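Local coordinates for protein peptidyl tryptophan dihydroxylase (Pseudomonas putida, PDB 7CTQ) that probably dihydroxylates a peptidyl tryptophan as an FAD-dependent monooxygenase, a step essential for biogenesis of the tryptophylquinone cofactor, at residues A[4-9]-A[27-32]; A[61-66]-A[92-97]; A[111-116]-A[126-131]. One frame throughout, in Å; residues are numbered along the deposited sequence.

Contact 1. Residues A[4-9]-A[27-32]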
loop_
_atom_site.group_PDB
_atom_site.type_symbol
_atom_site.label_atom_id
_atom_site.label_comp_id
_atom_site.label_asym_id
_atom_site.label_seq_id
_atom_site.Cartn_x
_atom_site.Cartn_y
_atom_site.Cartn_z
ATOM N N ALA A 4 26.821 -7.530 20.285
ATOM C CA ALA A 4 27.015 -6.353 19.443
ATOM C C ALA A 4 25.973 -6.290 18.317
ATOM O O ALA A 4 26.288 -5.908 17.184
ATOM C CB ALA A 4 28.433 -6.344 18.867
ATOM N N GLU A 5 24.726 -6.660 18.641
ATOM C CA GLU A 5 23.530 -6.761 17.807
ATOM C C GLU A 5 22.803 -5.419 17.730
ATOM O O GLU A 5 22.633 -4.742 18.752
ATOM C CB GLU A 5 22.573 -7.817 18.353
ATOM C CG GLU A 5 22.974 -9.245 18.039
ATOM C CD GLU A 5 22.301 -10.245 18.957
ATOM O OE1 GLU A 5 22.939 -10.674 19.943
ATOM O OE2 GLU A 5 21.129 -10.593 18.696
ATOM N N PRO A 6 22.344 -5.042 16.537
ATOM C CA PRO A 6 21.731 -3.718 16.366
ATOM C C PRO A 6 20.360 -3.642 17.013
ATOM O O PRO A 6 19.593 -4.607 17.008
ATOM C CB PRO A 6 21.636 -3.570 14.844
ATOM C CG PRO A 6 21.521 -4.988 14.353
ATOM C CD PRO A 6 22.352 -5.823 15.286
ATOM N N ARG A 7 20.056 -2.471 17.566
ATOM C CA ARG A 7 18.755 -2.198 18.169
ATOM C C ARG A 7 17.810 -1.683 17.089
ATOM O O ARG A 7 17.933 -0.535 16.650
ATOM C CB ARG A 7 18.899 -1.173 19.292
ATOM C CG ARG A 7 19.093 -1.773 20.671
ATOM C CD ARG A 7 18.571 -0.847 21.767
ATOM N NE ARG A 7 17.158 -0.502 21.598
ATOM C CZ ARG A 7 16.182 -0.919 22.401
ATOM N NH1 ARG A 7 16.462 -1.708 23.432
ATOM N NH2 ARG A 7 14.924 -0.553 22.174
ATOM N N ILE A 8 16.866 -2.516 16.660
ATOM C CA ILE A 8 15.903 -2.130 15.630
ATOM C C ILE A 8 14.575 -1.815 16.295
ATOM O O ILE A 8 13.972 -2.683 16.941
ATOM C CB ILE A 8 15.718 -3.227 14.569
ATOM C CG1 ILE A 8 17.043 -3.551 13.871
ATOM C CG2 ILE A 8 14.660 -2.781 13.569
ATOM C CD1 ILE A 8 17.028 -4.854 13.102
ATOM N N VAL A 9 14.091 -0.588 16.115
ATOM C CA VAL A 9 12.795 -0.180 16.642
ATOM C C VAL A 9 11.901 0.219 15.479
ATOM O O VAL A 9 12.299 1.029 14.630
ATOM C CB VAL A 9 12.918 0.977 17.650
ATOM C CG1 VAL A 9 11.545 1.325 18.193
ATOM C CG2 VAL A 9 13.900 0.618 18.775
ATOM N N LEU A 27 14.719 -13.094 9.481
ATOM C CA LEU A 27 16.127 -12.949 9.138
ATOM C C LEU A 27 17.037 -13.132 10.343
ATOM O O LEU A 27 18.258 -13.204 10.170
ATOM C CB LEU A 27 16.383 -11.577 8.502
ATOM C CG LEU A 27 15.819 -11.398 7.089
ATOM C CD1 LEU A 27 16.207 -10.032 6.510
ATOM C CD2 LEU A 27 16.285 -12.546 6.183
ATOM N N GLY A 28 16.473 -13.201 11.544
ATOM C CA GLY A 28 17.233 -13.424 12.751
ATOM C C GLY A 28 17.425 -12.207 13.632
ATOM O O GLY A 28 18.276 -12.246 14.528
ATOM N N TYR A 29 16.669 -11.139 13.414
ATOM C CA TYR A 29 16.875 -9.882 14.116
ATOM C C TYR A 29 15.963 -9.784 15.326
ATOM O O TYR A 29 14.792 -10.160 15.263
ATOM C CB TYR A 29 16.614 -8.692 13.193
ATOM C CG TYR A 29 17.727 -8.442 12.220
ATOM C CD1 TYR A 29 18.903 -7.823 12.625
ATOM C CD2 TYR A 29 17.612 -8.835 10.899
ATOM C CE1 TYR A 29 19.929 -7.591 11.735
ATOM C CE2 TYR A 29 18.634 -8.617 10.002
ATOM C CZ TYR A 29 19.784 -7.988 10.420
ATOM O OH TYR A 29 20.793 -7.773 9.514
ATOM N N ALA A 30 16.511 -9.264 16.423
ATOM C CA ALA A 30 15.690 -8.813 17.538
ATOM C C ALA A 30 14.997 -7.513 17.146
ATOM O O ALA A 30 15.627 -6.620 16.570
ATOM C CB ALA A 30 16.552 -8.611 18.785
ATOM N N VAL A 31 13.701 -7.411 17.437
ATOM C CA VAL A 31 12.879 -6.304 16.955
ATOM C C VAL A 31 11.939 -5.845 18.059
ATOM O O VAL A 31 11.313 -6.669 18.732
ATOM C CB VAL A 31 12.056 -6.708 15.713
ATOM C CG1 VAL A 31 11.217 -5.537 15.219
ATOM C CG2 VAL A 31 12.961 -7.254 14.608
ATOM N N THR A 32 11.816 -4.527 18.216
ATOM C CA THR A 32 10.848 -3.907 19.116
ATOM C C THR A 32 9.936 -2.988 18.315
ATOM O O THR A 32 10.413 -2.203 17.489
ATOM C CB THR A 32 11.554 -3.110 20.225
ATOM O OG1 THR A 32 12.325 -3.997 21.046
ATOM C CG2 THR A 32 10.541 -2.363 21.089
#
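I8 reaches from the first strand over to Y29, while the backbones pair at V9 and T32. Starting at its root, CB of I8 passes A30 O at 3.9 Å. CG1 is anti to the carbonyl carbon (chi1 -59°), and from it the chain stays extended (chi2 164°), which carries CD1 to the tyrosine. There CD1 lies 3.5 Å from Y29 CD1 and also near Y29 CG and CB, meeting the ring obliquely at its root. P6 comes to the same ring from its edge, with P6 CG 4.0 Å from Y29 CE1 near the ring plane and the two side chains at about a right angle. Further out, the Y29 hydroxyl is hydrogen-bonded to N290 of helix 285-294, whose L293 touches both I8 and Y29; L24 of helix 15-27 touches them too. In the backbone, T32 N donates to I8 O at 3.1 Å and 168°. V9 and T32 pair in parallel register, their side chains on one face of the sheet, and V9 CA stands 3.2 Å from T32 O in a CA-H...O contact. This is the first beta-alpha-beta crossover of a Rossmann-type dinucleotide fold, strand 8-11 to 31-35 through helix 15-27. Ahead of the paired residues the contact is apolar, made by P6 and I8 on the tyrosine ring, and A30 O is buried beside it with no partner in the model.

Contact 2. Residues A[61-66]-A[92-97]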
loop_
_atom_site.group_PDB
_atom_site.type_symbol
_atom_site.label_atom_id
_atom_site.label_comp_id
_atom_site.label_asym_id
_atom_site.label_seq_id
_atom_site.Cartn_x
_atom_site.Cartn_y
_atom_site.Cartn_z
ATOM N N GLY A 61 -3.431 -14.575 12.061
ATOM C CA GLY A 61 -4.100 -14.813 13.331
ATOM C C GLY A 61 -4.939 -13.625 13.759
ATOM O O GLY A 61 -6.066 -13.784 14.239
ATOM N N ALA A 62 -4.402 -12.424 13.580
ATOM C CA ALA A 62 -5.024 -11.132 13.802
ATOM C C ALA A 62 -6.189 -10.878 12.884
ATOM O O ALA A 62 -6.689 -9.750 12.832
ATOM C CB ALA A 62 -3.977 -10.031 13.617
ATOM N N LEU A 63 -6.650 -11.896 12.160
ATOM C CA LEU A 63 -7.384 -11.677 10.926
ATOM C C LEU A 63 -8.861 -12.017 11.039
ATOM O O LEU A 63 -9.711 -11.151 10.815
ATOM C CB LEU A 63 -6.775 -12.505 9.803
ATOM C CG LEU A 63 -7.199 -12.039 8.429
ATOM C CD1 LEU A 63 -6.448 -10.771 8.200
ATOM C CD2 LEU A 63 -6.787 -13.032 7.417
ATOM N N ARG A 64 -9.183 -13.273 11.356
ATOM C CA ARG A 64 -10.521 -13.790 11.107
ATOM C C ARG A 64 -11.528 -13.413 12.188
ATOM O O ARG A 64 -12.735 -13.443 11.924
ATOM C CB ARG A 64 -10.464 -15.310 10.941
ATOM C CG ARG A 64 -11.515 -15.839 9.988
ATOM C CD ARG A 64 -11.476 -15.086 8.667
ATOM N NE ARG A 64 -12.513 -15.545 7.749
ATOM C CZ ARG A 64 -12.287 -15.940 6.502
ATOM N NH1 ARG A 64 -13.299 -16.342 5.743
ATOM N NH2 ARG A 64 -11.053 -15.931 6.014
ATOM N N GLN A 65 -11.074 -13.061 13.389
ATOM C CA GLN A 65 -11.977 -12.509 14.391
ATOM C C GLN A 65 -12.197 -11.014 14.200
ATOM O O GLN A 65 -13.073 -10.436 14.854
ATOM C CB GLN A 65 -11.450 -12.788 15.803
ATOM C CG GLN A 65 -10.854 -14.180 15.999
ATOM C CD GLN A 65 -9.492 -14.335 15.339
ATOM O OE1 GLN A 65 -8.651 -13.439 15.413
ATOM N NE2 GLN A 65 -9.282 -15.463 14.666
ATOM N N ALA A 66 -11.416 -10.388 13.317
ATOM C CA ALA A 66 -11.607 -9.007 12.905
ATOM C C ALA A 66 -12.340 -8.876 11.578
ATOM O O ALA A 66 -12.895 -7.807 11.297
ATOM C CB ALA A 66 -10.251 -8.300 12.794
ATOM N N GLN A 92 -10.435 -1.710 14.445
ATOM C CA GLN A 92 -10.324 -1.799 15.898
ATOM C C GLN A 92 -9.867 -3.192 16.318
ATOM O O GLN A 92 -8.829 -3.350 16.975
ATOM C CB GLN A 92 -11.661 -1.448 16.555
ATOM C CG GLN A 92 -12.359 -0.223 15.979
ATOM C CD GLN A 92 -13.815 -0.127 16.415
ATOM O OE1 GLN A 92 -14.730 -0.233 15.596
ATOM N NE2 GLN A 92 -14.032 0.069 17.712
ATOM N N ARG A 93 -10.641 -4.220 15.942
ATOM C CA ARG A 93 -10.226 -5.599 16.194
ATOM C C ARG A 93 -8.869 -5.884 15.570
ATOM O O ARG A 93 -7.995 -6.477 16.215
ATOM C CB ARG A 93 -11.256 -6.590 15.648
ATOM C CG ARG A 93 -12.249 -7.184 16.655
ATOM C CD ARG A 93 -13.067 -6.071 17.277
ATOM N NE ARG A 93 -14.392 -6.458 17.742
ATOM C CZ ARG A 93 -14.909 -6.085 18.907
ATOM N NH1 ARG A 93 -14.209 -5.318 19.736
ATOM N NH2 ARG A 93 -16.128 -6.476 19.242
ATOM N N PHE A 94 -8.670 -5.447 14.324
ATOM C CA PHE A 94 -7.475 -5.806 13.562
ATOM C C PHE A 94 -6.198 -5.336 14.253
ATOM O O PHE A 94 -5.295 -6.134 14.528
ATOM C CB PHE A 94 -7.580 -5.216 12.157
ATOM C CG PHE A 94 -6.605 -5.794 11.183
ATOM C CD1 PHE A 94 -6.622 -7.146 10.880
ATOM C CD2 PHE A 94 -5.676 -4.985 10.556
ATOM C CE1 PHE A 94 -5.726 -7.679 9.970
ATOM C CE2 PHE A 94 -4.775 -5.513 9.647
ATOM C CZ PHE A 94 -4.801 -6.859 9.354
ATOM N N ASP A 95 -6.103 -4.034 14.534
ATOM C CA ASP A 95 -4.857 -3.487 15.071
ATOM C C ASP A 95 -4.570 -4.028 16.466
ATOM O O ASP A 95 -3.418 -4.339 16.792
ATOM C CB ASP A 95 -4.904 -1.958 15.082
ATOM C CG ASP A 95 -5.374 -1.376 13.755
ATOM O OD1 ASP A 95 -5.132 -2.014 12.706
ATOM O OD2 ASP A 95 -5.987 -0.287 13.762
ATOM N N ARG A 96 -5.601 -4.138 17.306
ATOM C CA ARG A 96 -5.427 -4.790 18.599
ATOM C C ARG A 96 -5.000 -6.239 18.420
ATOM O O ARG A 96 -4.207 -6.765 19.207
ATOM C CB ARG A 96 -6.719 -4.699 19.414
ATOM C CG ARG A 96 -6.967 -3.348 20.085
ATOM C CD ARG A 96 -8.134 -3.426 21.080
ATOM N NE ARG A 96 -9.427 -3.100 20.472
ATOM C CZ ARG A 96 -10.415 -3.975 20.287
ATOM N NH1 ARG A 96 -10.268 -5.241 20.661
ATOM N NH2 ARG A 96 -11.555 -3.585 19.725
ATOM N N ALA A 97 -5.480 -6.887 17.368
ATOM C CA ALA A 97 -5.098 -8.270 17.137
ATOM C C ALA A 97 -3.706 -8.413 16.531
ATOM O O ALA A 97 -3.075 -9.461 16.704
ATOM C CB ALA A 97 -6.125 -8.921 16.219
#
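R93 O accepts the amide N of A97 at 2.8 Å, one turn along helix 91-104, and both residues turn their CB toward 61-66. CB of A97 meets CB of A62 at 3.6 Å, and A62 CB also stands 3.3 Å from A97 O, a close approach of two small side chains. One turn back, CB of A66 touches CB of R93 at 3.5 Å; beyond CB the arginine chain bends at chi2 and its guanidinium leads away from the loop. Between these pairs sits F94. Its CG is anti to the backbone N (chi1 -165°), and the F94 side chain runs beside that of L63, both pointing the same way. CD1 of L63 comes to the ring edge, 3.6 Å from F94 CE1, and CB of A66 is likewise near the ring plane. Obliquely to the ring, A62 O lies 3.3 Å from F94 CD1; this carbonyl is buried without a polar partner in the model. L54 of helix 48-56 touches both L63 and F94, while D101, further along helix 91-104, accepts from A62 N. The side chain of F94 is about 7 Å from the flavin-adenine dinucleotide, and R91 at the start of the same helix bonds to the cofactor. The arrangement is a loop laid along one side of a helix through A62, L63 and A66, within the FAD-binding fold of a flavoprotein monooxygenase related to the tryptophan halogenases.

Contact 3. Residues A[111-116]-A[126-131]. With FAD (flavin-adenine dinucleotide), chain C.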
loop_
_atom_site.group_PDB
_atom_site.type_symbol
_atom_site.label_atom_id
_atom_site.label_comp_id
_atom_site.label_asym_id
_atom_site.label_seq_id
_atom_site.Cartn_x
_atom_site.Cartn_y
_atom_site.Cartn_z
ATOM N N GLU A 111 3.550 -0.385 23.995
ATOM C CA GLU A 111 2.462 0.546 23.729
ATOM C C GLU A 111 2.907 1.959 24.089
ATOM O O GLU A 111 3.747 2.164 24.969
ATOM C CB GLU A 111 1.196 0.148 24.498
ATOM C CG GLU A 111 -0.113 0.677 23.883
ATOM C CD GLU A 111 -0.423 2.130 24.223
ATOM O OE1 GLU A 111 -1.426 2.655 23.691
ATOM O OE2 GLU A 111 0.295 2.735 25.049
ATOM N N GLY A 112 2.371 2.933 23.367
ATOM C CA GLY A 112 2.633 4.335 23.643
ATOM C C GLY A 112 2.688 5.194 22.396
ATOM O O GLY A 112 3.104 4.756 21.323
ATOM N N ARG A 113 2.258 6.447 22.535
ATOM C CA ARG A 113 2.383 7.410 21.451
ATOM C C ARG A 113 3.796 7.977 21.428
ATOM O O ARG A 113 4.346 8.342 22.472
ATOM C CB ARG A 113 1.367 8.543 21.600
ATOM C CG ARG A 113 1.643 9.704 20.663
ATOM C CD ARG A 113 0.367 10.381 20.200
ATOM N NE ARG A 113 -0.132 11.317 21.199
ATOM C CZ ARG A 113 -1.246 12.030 21.070
ATOM N NH1 ARG A 113 -1.620 12.854 22.041
ATOM N NH2 ARG A 113 -1.985 11.920 19.971
ATOM N N VAL A 114 4.385 8.043 20.237
ATOM C CA VAL A 114 5.711 8.628 20.080
ATOM C C VAL A 114 5.587 10.144 20.097
ATOM O O VAL A 114 4.780 10.723 19.358
ATOM C CB VAL A 114 6.379 8.141 18.782
ATOM C CG1 VAL A 114 7.808 8.671 18.699
ATOM C CG2 VAL A 114 6.363 6.619 18.709
ATOM N N ARG A 115 6.389 10.788 20.949
ATOM C CA ARG A 115 6.410 12.244 21.043
ATOM C C ARG A 115 7.283 12.854 19.958
ATOM O O ARG A 115 6.866 13.781 19.254
ATOM C CB ARG A 115 6.930 12.674 22.417
ATOM C CG ARG A 115 5.861 12.982 23.432
ATOM C CD ARG A 115 6.293 14.050 24.432
ATOM N NE ARG A 115 7.037 15.134 23.796
ATOM C CZ ARG A 115 8.236 15.554 24.189
ATOM N NH1 ARG A 115 8.837 14.976 25.223
ATOM N NH2 ARG A 115 8.835 16.551 23.548
ATOM N N GLU A 116 8.503 12.348 19.821
ATOM C CA GLU A 116 9.515 12.985 18.996
ATOM C C GLU A 116 10.679 12.023 18.829
ATOM O O GLU A 116 10.999 11.262 19.746
ATOM C CB GLU A 116 9.995 14.295 19.634
ATOM C CG GLU A 116 10.654 15.262 18.667
ATOM C CD GLU A 116 10.813 16.645 19.258
ATOM O OE1 GLU A 116 11.335 16.745 20.390
ATOM O OE2 GLU A 116 10.414 17.626 18.591
ATOM N N ARG A 126 11.377 9.367 21.783
ATOM C CA ARG A 126 10.821 9.881 23.022
ATOM C C ARG A 126 9.308 9.705 22.978
ATOM O O ARG A 126 8.656 10.158 22.031
ATOM C CB ARG A 126 11.238 11.342 23.197
ATOM C CG ARG A 126 12.767 11.472 23.344
ATOM C CD ARG A 126 13.318 12.845 22.964
ATOM N NE ARG A 126 13.236 13.789 24.070
ATOM C CZ ARG A 126 12.258 14.674 24.221
ATOM N NH1 ARG A 126 11.286 14.748 23.321
ATOM N NH2 ARG A 126 12.256 15.492 25.267
ATOM N N LEU A 127 8.765 9.011 23.975
ATOM C CA LEU A 127 7.352 8.671 24.049
ATOM C C LEU A 127 6.608 9.654 24.947
ATOM O O LEU A 127 7.206 10.365 25.760
ATOM C CB LEU A 127 7.172 7.243 24.573
ATOM C CG LEU A 127 6.924 6.143 23.541
ATOM C CD1 LEU A 127 8.205 5.805 22.781
ATOM C CD2 LEU A 127 6.349 4.907 24.216
ATOM N N ASP A 128 5.279 9.670 24.796
ATOM C CA ASP A 128 4.443 10.610 25.543
ATOM C C ASP A 128 4.579 10.437 27.051
ATOM O O ASP A 128 4.504 11.421 27.795
ATOM C CB ASP A 128 2.982 10.450 25.122
ATOM C CG ASP A 128 2.472 11.628 24.317
ATOM O OD1 ASP A 128 1.414 11.481 23.669
ATOM O OD2 ASP A 128 3.103 12.704 24.354
ATOM N N ASP A 129 4.779 9.204 27.522
ATOM C CA ASP A 129 4.924 8.934 28.949
ATOM C C ASP A 129 6.328 9.222 29.475
ATOM O O ASP A 129 6.641 8.837 30.608
ATOM C CB ASP A 129 4.538 7.481 29.258
ATOM C CG ASP A 129 5.329 6.461 28.439
ATOM O OD1 ASP A 129 6.533 6.676 28.171
ATOM O OD2 ASP A 129 4.736 5.424 28.069
ATOM N N GLY A 130 7.181 9.872 28.684
ATOM C CA GLY A 130 8.500 10.251 29.123
ATOM C C GLY A 130 9.601 9.255 28.816
ATOM O O GLY A 130 10.778 9.630 28.871
ATOM N N GLN A 131 9.262 8.003 28.499
ATOM C CA GLN A 131 10.289 7.014 28.188
ATOM C C GLN A 131 11.045 7.382 26.919
ATOM O O GLN A 131 10.499 7.980 25.988
ATOM C CB GLN A 131 9.691 5.617 28.012
ATOM C CG GLN A 131 8.936 5.063 29.192
ATOM C CD GLN A 131 8.141 3.829 28.813
ATOM O OE1 GLN A 131 6.928 3.890 28.640
ATOM N NE2 GLN A 131 8.826 2.700 28.672
HETATM P PA FAD C . -1.607 2.139 9.524
HETATM O O1A FAD C . -2.477 0.972 9.269
HETATM O O2A FAD C . -2.357 3.464 9.519
HETATM O O5B FAD C . -0.780 1.876 10.823
HETATM C C5B FAD C . -0.155 2.953 11.548
HETATM C C4B FAD C . -0.143 2.543 12.997
HETATM O O4B FAD C . 0.676 3.472 13.745
HETATM C C3B FAD C . -1.508 2.512 13.692
HETATM O O3B FAD C . -1.581 1.401 14.582
HETATM C C2B FAD C . -1.556 3.862 14.419
HETATM O O2B FAD C . -2.345 3.836 15.607
HETATM C C1B FAD C . -0.084 4.034 14.792
HETATM N N9A FAD C . 0.379 5.393 15.036
HETATM C C8A FAD C . 0.043 6.548 14.388
HETATM N N7A FAD C . 0.645 7.622 14.836
HETATM C C5A FAD C . 1.412 7.138 15.881
HETATM C C6A FAD C . 2.280 7.767 16.797
HETATM N N6A FAD C . 2.532 9.075 16.803
HETATM N N1A FAD C . 2.904 6.992 17.722
HETATM C C2A FAD C . 2.659 5.679 17.724
HETATM N N3A FAD C . 1.857 4.983 16.910
HETATM C C4A FAD C . 1.263 5.769 16.007
HETATM N N1 FAD C . -7.414 -0.273 2.763
HETATM C C2 FAD C . -8.107 -1.414 2.469
HETATM O O2 FAD C . -7.539 -2.497 2.322
HETATM N N3 FAD C . -9.479 -1.369 2.340
HETATM C C4 FAD C . -10.272 -0.248 2.485
HETATM O O4 FAD C . -11.492 -0.333 2.359
HETATM C C4X FAD C . -9.532 0.960 2.795
HETATM N N5 FAD C . -10.205 2.070 2.942
HETATM C C5X FAD C . -9.499 3.225 3.237
HETATM C C6 FAD C . -10.200 4.422 3.390
HETATM C C7 FAD C . -9.536 5.612 3.670
HETATM C C7M FAD C . -10.325 6.884 3.832
HETATM C C8 FAD C . -8.137 5.610 3.799
HETATM C C8M FAD C . -7.388 6.878 4.111
HETATM C C9 FAD C . -7.435 4.418 3.652
HETATM C C9A FAD C . -8.102 3.233 3.367
HETATM N N10 FAD C . -7.416 2.009 3.219
HETATM C C10 FAD C . -8.102 0.850 2.914
HETATM C "C1'" FAD C . -5.955 1.967 3.299
HETATM C "C2'" FAD C . -5.415 1.368 4.587
HETATM O "O2'" FAD C . -6.013 1.971 5.735
HETATM C "C3'" FAD C . -3.904 1.589 4.616
HETATM O "O3'" FAD C . -3.389 1.209 3.346
HETATM C "C4'" FAD C . -3.140 0.819 5.688
HETATM O "O4'" FAD C . -3.836 0.836 6.938
HETATM C "C5'" FAD C . -1.746 1.376 5.858
HETATM O "O5'" FAD C . -1.007 0.502 6.723
HETATM P P FAD C . 0.161 1.043 7.601
HETATM O O1P FAD C . 1.204 1.634 6.640
HETATM O O2P FAD C . 0.639 -0.004 8.546
HETATM O O3P FAD C . -0.503 2.250 8.389
#
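V114 and L127 form an antiparallel non-hydrogen-bonded pair, and the register then slips by one residue at a classic beta bulge where R115 and E116 both face R126. R126 O accepts from both amides, with E116 N at 3.1 Å, and R126 N returns a bond to E116 O at 2.8 Å. Toward the turn, D128 N donates to R113 O. R113 and D128 also join through their side chains: OD1 lies in the guanidinium plane, 2.9 Å from NE, and is met nearly along its C-O axis in an almost straight bond of 175°. E116 and R126 lie side by side, pointing the same way, but their salt bridge is long, with OE1 3.5 Å from R126 NH1 and well out of the guanidinium plane. NH1 of R126 also stands over one face of the R115 guanidinium, 3.1 Å from R115 NH2, the two planes 84° apart; two like charges lie close together here, which the nearby E116 carboxylate would partly offset. An alanine at R126 would probably leave the E116 carboxylate without its positively charged mate across the hairpin. On the buried side, L127 CD2 packs 3.8 Å from G112 CA. A type I turn runs from L127 to G130, and D129 OD1 takes Q131 N in an Asx turn. V114 N donates to N1A of the cofactor at 3.1 Å, and V114 CG2 lies beside the same atom. The whole is a bulged beta hairpin whose first strand hydrogen-bonds the adenine of FAD through the V114 amide, part of the dinucleotide pocket.

The three contacts follow one another along the chain, none nested in or crossing another. From the N terminus, contact 1 closes the loop made by helix 15-27 and sets strand 31-35 beside 8-11. Contact 2 then closes an excursion of 25 residues, mostly strands of the second sheet, by bringing the loop ahead of strand 67-76 back to helix 91-104. That helix leads into strand 108-119, and contact 3 closes the short hairpin to 123-127. Because 108-119 adjoins 31-35, contacts 1 and 3 belong to the same mixed sheet, their nearest atoms about 7 Å apart. Contact 3 touches the adenine of FAD, while contact 2 lies near the cofactor, the side chain of F94 being about 7 Å away.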